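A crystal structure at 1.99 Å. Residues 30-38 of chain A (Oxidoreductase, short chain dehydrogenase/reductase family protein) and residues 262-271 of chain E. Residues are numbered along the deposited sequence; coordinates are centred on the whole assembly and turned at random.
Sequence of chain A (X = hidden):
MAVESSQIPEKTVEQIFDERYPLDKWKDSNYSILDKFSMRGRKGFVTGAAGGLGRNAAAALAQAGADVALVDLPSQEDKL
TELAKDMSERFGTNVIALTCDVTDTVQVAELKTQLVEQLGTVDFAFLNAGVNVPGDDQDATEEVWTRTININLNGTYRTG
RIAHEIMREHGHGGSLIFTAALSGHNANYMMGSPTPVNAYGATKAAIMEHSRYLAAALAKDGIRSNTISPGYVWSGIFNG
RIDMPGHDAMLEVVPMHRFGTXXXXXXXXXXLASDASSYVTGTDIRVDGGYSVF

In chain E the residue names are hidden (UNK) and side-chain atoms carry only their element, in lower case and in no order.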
# COMPACT_ATOMS: atom_id res chain seq x y z
N ASN A 30 -12.44 35.34 16.86
CA ASN A 30 -11.81 35.96 15.66
C ASN A 30 -11.11 34.90 14.80
O ASN A 30 -10.58 35.27 13.74
CB ASN A 30 -10.83 37.07 16.06
CG ASN A 30 -11.50 38.22 16.79
OD1 ASN A 30 -11.04 38.65 17.84
ND2 ASN A 30 -12.60 38.71 16.24
N TYR A 31 -11.11 33.64 15.24
CA TYR A 31 -10.60 32.47 14.48
C TYR A 31 -11.76 31.85 13.68
O TYR A 31 -12.91 31.91 14.15
CB TYR A 31 -9.94 31.45 15.42
CG TYR A 31 -9.70 30.08 14.82
CD1 TYR A 31 -8.54 29.80 14.12
CD2 TYR A 31 -10.63 29.06 14.97
CE1 TYR A 31 -8.30 28.55 13.58
CE2 TYR A 31 -10.41 27.81 14.44
CZ TYR A 31 -9.24 27.54 13.74
OH TYR A 31 -9.02 26.31 13.21
N SER A 32 -11.45 31.28 12.51
CA SER A 32 -12.39 30.49 11.68
C SER A 32 -11.62 29.42 10.90
O SER A 32 -10.63 29.76 10.22
CB SER A 32 -13.18 31.37 10.74
OG SER A 32 -14.11 30.59 9.99
N ILE A 33 -12.09 28.17 10.99
CA ILE A 33 -11.50 26.98 10.30
C ILE A 33 -11.44 27.26 8.79
O ILE A 33 -10.48 26.80 8.14
CB ILE A 33 -12.30 25.71 10.62
CG1 ILE A 33 -11.52 24.43 10.31
CG2 ILE A 33 -13.67 25.72 9.94
CD1 ILE A 33 -10.48 24.08 11.35
N LEU A 34 -12.42 28.00 8.25
CA LEU A 34 -12.56 28.32 6.81
C LEU A 34 -11.40 29.21 6.34
O LEU A 34 -11.06 29.14 5.14
CB LEU A 34 -13.92 28.99 6.56
CG LEU A 34 -15.15 28.12 6.81
CD1 LEU A 34 -16.42 28.95 6.81
CD2 LEU A 34 -15.25 27.00 5.77
N ASP A 35 -10.81 30.01 7.24
CA ASP A 35 -9.66 30.91 6.93
C ASP A 35 -8.43 30.09 6.50
O ASP A 35 -7.54 30.68 5.87
CB ASP A 35 -9.29 31.79 8.13
CG ASP A 35 -10.32 32.85 8.47
OD1 ASP A 35 -11.26 33.04 7.67
OD2 ASP A 35 -10.18 33.48 9.54
N LYS A 36 -8.39 28.80 6.83
CA LYS A 36 -7.25 27.89 6.52
C LYS A 36 -7.23 27.56 5.02
O LYS A 36 -6.15 27.16 4.52
CB LYS A 36 -7.33 26.62 7.36
CG LYS A 36 -7.12 26.82 8.85
CD LYS A 36 -7.45 25.60 9.67
CE LYS A 36 -6.78 25.60 11.03
NZ LYS A 36 -5.37 25.13 10.96
N PHE A 37 -8.36 27.72 4.32
CA PHE A 37 -8.52 27.43 2.87
C PHE A 37 -8.21 28.68 2.04
O PHE A 37 -8.19 28.56 0.79
CB PHE A 37 -9.93 26.89 2.59
CG PHE A 37 -10.23 25.59 3.28
CD1 PHE A 37 -9.82 24.38 2.74
CD2 PHE A 37 -10.91 25.57 4.49
CE1 PHE A 37 -10.09 23.18 3.38
CE2 PHE A 37 -11.18 24.37 5.14
CZ PHE A 37 -10.77 23.18 4.58
N SER A 38 -7.98 29.82 2.69
CA SER A 38 -7.57 31.10 2.04
C SER A 38 -6.16 30.94 1.45
O SER A 38 -5.36 30.19 2.03
CB SER A 38 -7.63 32.25 3.00
OG SER A 38 -7.38 33.48 2.34
N UNK E 262 -5.39 19.76 17.05
CA UNK E 262 -6.77 19.25 16.80
C UNK E 262 -7.37 19.92 15.56
O UNK E 262 -8.13 19.25 14.84
n UNK E 262 -7.29 19.32 20.40
c UNK E 262 -7.24 18.69 19.24
o UNK E 262 -6.87 17.52 19.14
c UNK E 262 -7.68 19.47 18.02
N UNK E 263 -7.04 21.20 15.32
CA UNK E 263 -7.57 22.00 14.19
C UNK E 263 -7.01 21.49 12.86
O UNK E 263 -7.69 21.67 11.83
c UNK E 263 -5.82 23.83 14.51
c UNK E 263 -7.29 23.50 14.38
o UNK E 263 -5.32 24.63 13.68
o UNK E 263 -5.17 23.31 15.44
N UNK E 264 -5.82 20.88 12.87
CA UNK E 264 -5.16 20.32 11.65
C UNK E 264 -5.88 19.03 11.23
O UNK E 264 -5.87 18.72 10.03
o UNK E 264 -0.95 20.51 13.16
c UNK E 264 -3.67 20.10 11.90
o UNK E 264 -0.69 21.82 11.42
c UNK E 264 -2.92 21.39 12.16
c UNK E 264 -1.41 21.24 12.26
N UNK E 265 -6.47 18.31 12.19
CA UNK E 265 -7.34 17.12 11.92
C UNK E 265 -8.74 17.62 11.54
O UNK E 265 -9.34 17.04 10.62
c UNK E 265 -6.00 15.60 13.48
c UNK E 265 -8.40 15.06 12.92
c UNK E 265 -7.38 16.17 13.14
c UNK E 265 -5.45 14.63 12.45
N UNK E 266 -9.23 18.66 12.22
CA UNK E 266 -10.57 19.25 12.02
C UNK E 266 -10.73 19.72 10.57
O UNK E 266 -11.81 19.49 9.99
c UNK E 266 -10.81 20.37 13.00
N UNK E 267 -9.70 20.35 10.00
CA UNK E 267 -9.69 20.87 8.61
C UNK E 267 -9.72 19.70 7.61
O UNK E 267 -10.35 19.85 6.54
o UNK E 267 -7.29 21.22 8.74
c UNK E 267 -8.52 21.81 8.36
N UNK E 268 -9.07 18.58 7.95
CA UNK E 268 -9.07 17.33 7.14
C UNK E 268 -10.47 16.71 7.16
O UNK E 268 -10.92 16.23 6.10
c UNK E 268 -7.83 15.17 6.69
o UNK E 268 -6.77 17.03 7.78
c UNK E 268 -8.01 16.34 7.63
N UNK E 269 -11.14 16.71 8.32
CA UNK E 269 -12.52 16.18 8.48
C UNK E 269 -13.47 17.00 7.60
O UNK E 269 -14.25 16.39 6.85
c UNK E 269 -14.46 15.90 10.10
c UNK E 269 -12.97 16.17 9.96
c UNK E 269 -12.18 15.17 10.79
N UNK E 270 -13.39 18.33 7.68
CA UNK E 270 -14.27 19.26 6.91
C UNK E 270 -14.10 19.02 5.41
O UNK E 270 -15.11 19.06 4.69
c UNK E 270 -14.35 23.17 6.98
c UNK E 270 -14.73 21.78 6.51
c UNK E 270 -13.94 20.71 7.27
c UNK E 270 -16.23 21.57 6.66
N UNK E 271 -12.86 18.78 4.95
CA UNK E 271 -12.55 18.43 3.54
C UNK E 271 -13.33 17.18 3.13
O UNK E 271 -14.00 17.22 2.08
c UNK E 271 -10.55 18.16 -0.42
c UNK E 271 -10.02 16.90 -0.62
c UNK E 271 -11.04 18.23 3.34
c UNK E 271 -10.87 18.59 0.86
c UNK E 271 -9.82 16.07 0.46
c UNK E 271 -10.15 16.50 1.74
c UNK E 271 -10.67 17.76 1.96

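Position 262 of chain E has four side-chain atoms: two carbons, the second carrying one oxygen and one nitrogen. This is a carboxamide. It is out of reach of chain A. The residue is E:Asn262.

Position 263 has two carbons, the second carrying two oxygens, so it is a short carboxylate. One of those oxygens lies 2.8 Å from A:Lys36 NZ, and CB lies 3.5 Å from A:Tyr31 OH. The residue is E:Asp263. The oxygen facing the lysine is OD2, and the pair forms a salt bridge with a hydrogen bond from NZ.

Position 264 has three carbons in a row, the third carrying two oxygens. Its CA-to-CB bond points away from chain A. This is E:Glu264.

Position 265 has four carbons, forked at the first, with one arm two carbons long. It does not reach chain A. It is E:Ile265.

Position 266 has a single carbon. Its CB lies 4.1 Å from A:Ile33 CD1, an apolar contact. It is E:Ala266.

Position 267 has one carbon followed by one oxygen. Its CB lies 4.2 Å from both A:Ile33 CD1 and A:Lys36 CD. It is E:Ser267. Its OG is hydrogen-bonded elsewhere in the structure.

Position 268 has one carbon carrying an oxygen and a second carbon. Its CA-to-CB bond points away from chain A, and it makes no contact there. It is E:Thr268, and its OG1 donates to E:Glu264 O at 3.0 Å, one turn back.

Position 269 has three carbons, forked at the first into two single-carbon arms. It is out of reach of chain A. It is E:Val269.

Position 270 has four carbons, forked at the second. One end carbon meets three apolar side chains of chain A. This is E:Leu270. Its CD2 lies 4.0 Å from A:Ile33 CG2, 4.1 Å from A:Leu34 CD2 and 3.9 Å from A:Phe37 CE2.

Position 271 has one carbon and then a six-carbon ring. Its CA-to-CB bond points sideways, and the side chain makes no contact with chain A. It is E:Phe271.

The contact sets a short 3-10 segment of chain A and its neighbours against one side of a helix. Positions 263, 266, 267 and 270 recur every three or four residues, so they line up toward chain A. E:Asp263 supplies the charged anchor, and E:Leu270 supplies an apolar one. Between them, at E:Ala266 and E:Ser267, A:Ile33 CD1 lies 4.0 Å from E:Ser267 N. The A:Phe37 ring turns its edge to E:Ser267 O, with CZ at 3.9 Å. A:Tyr31 OH is buried without a polar partner.

Chain E 262-271: NDEIASTVLF
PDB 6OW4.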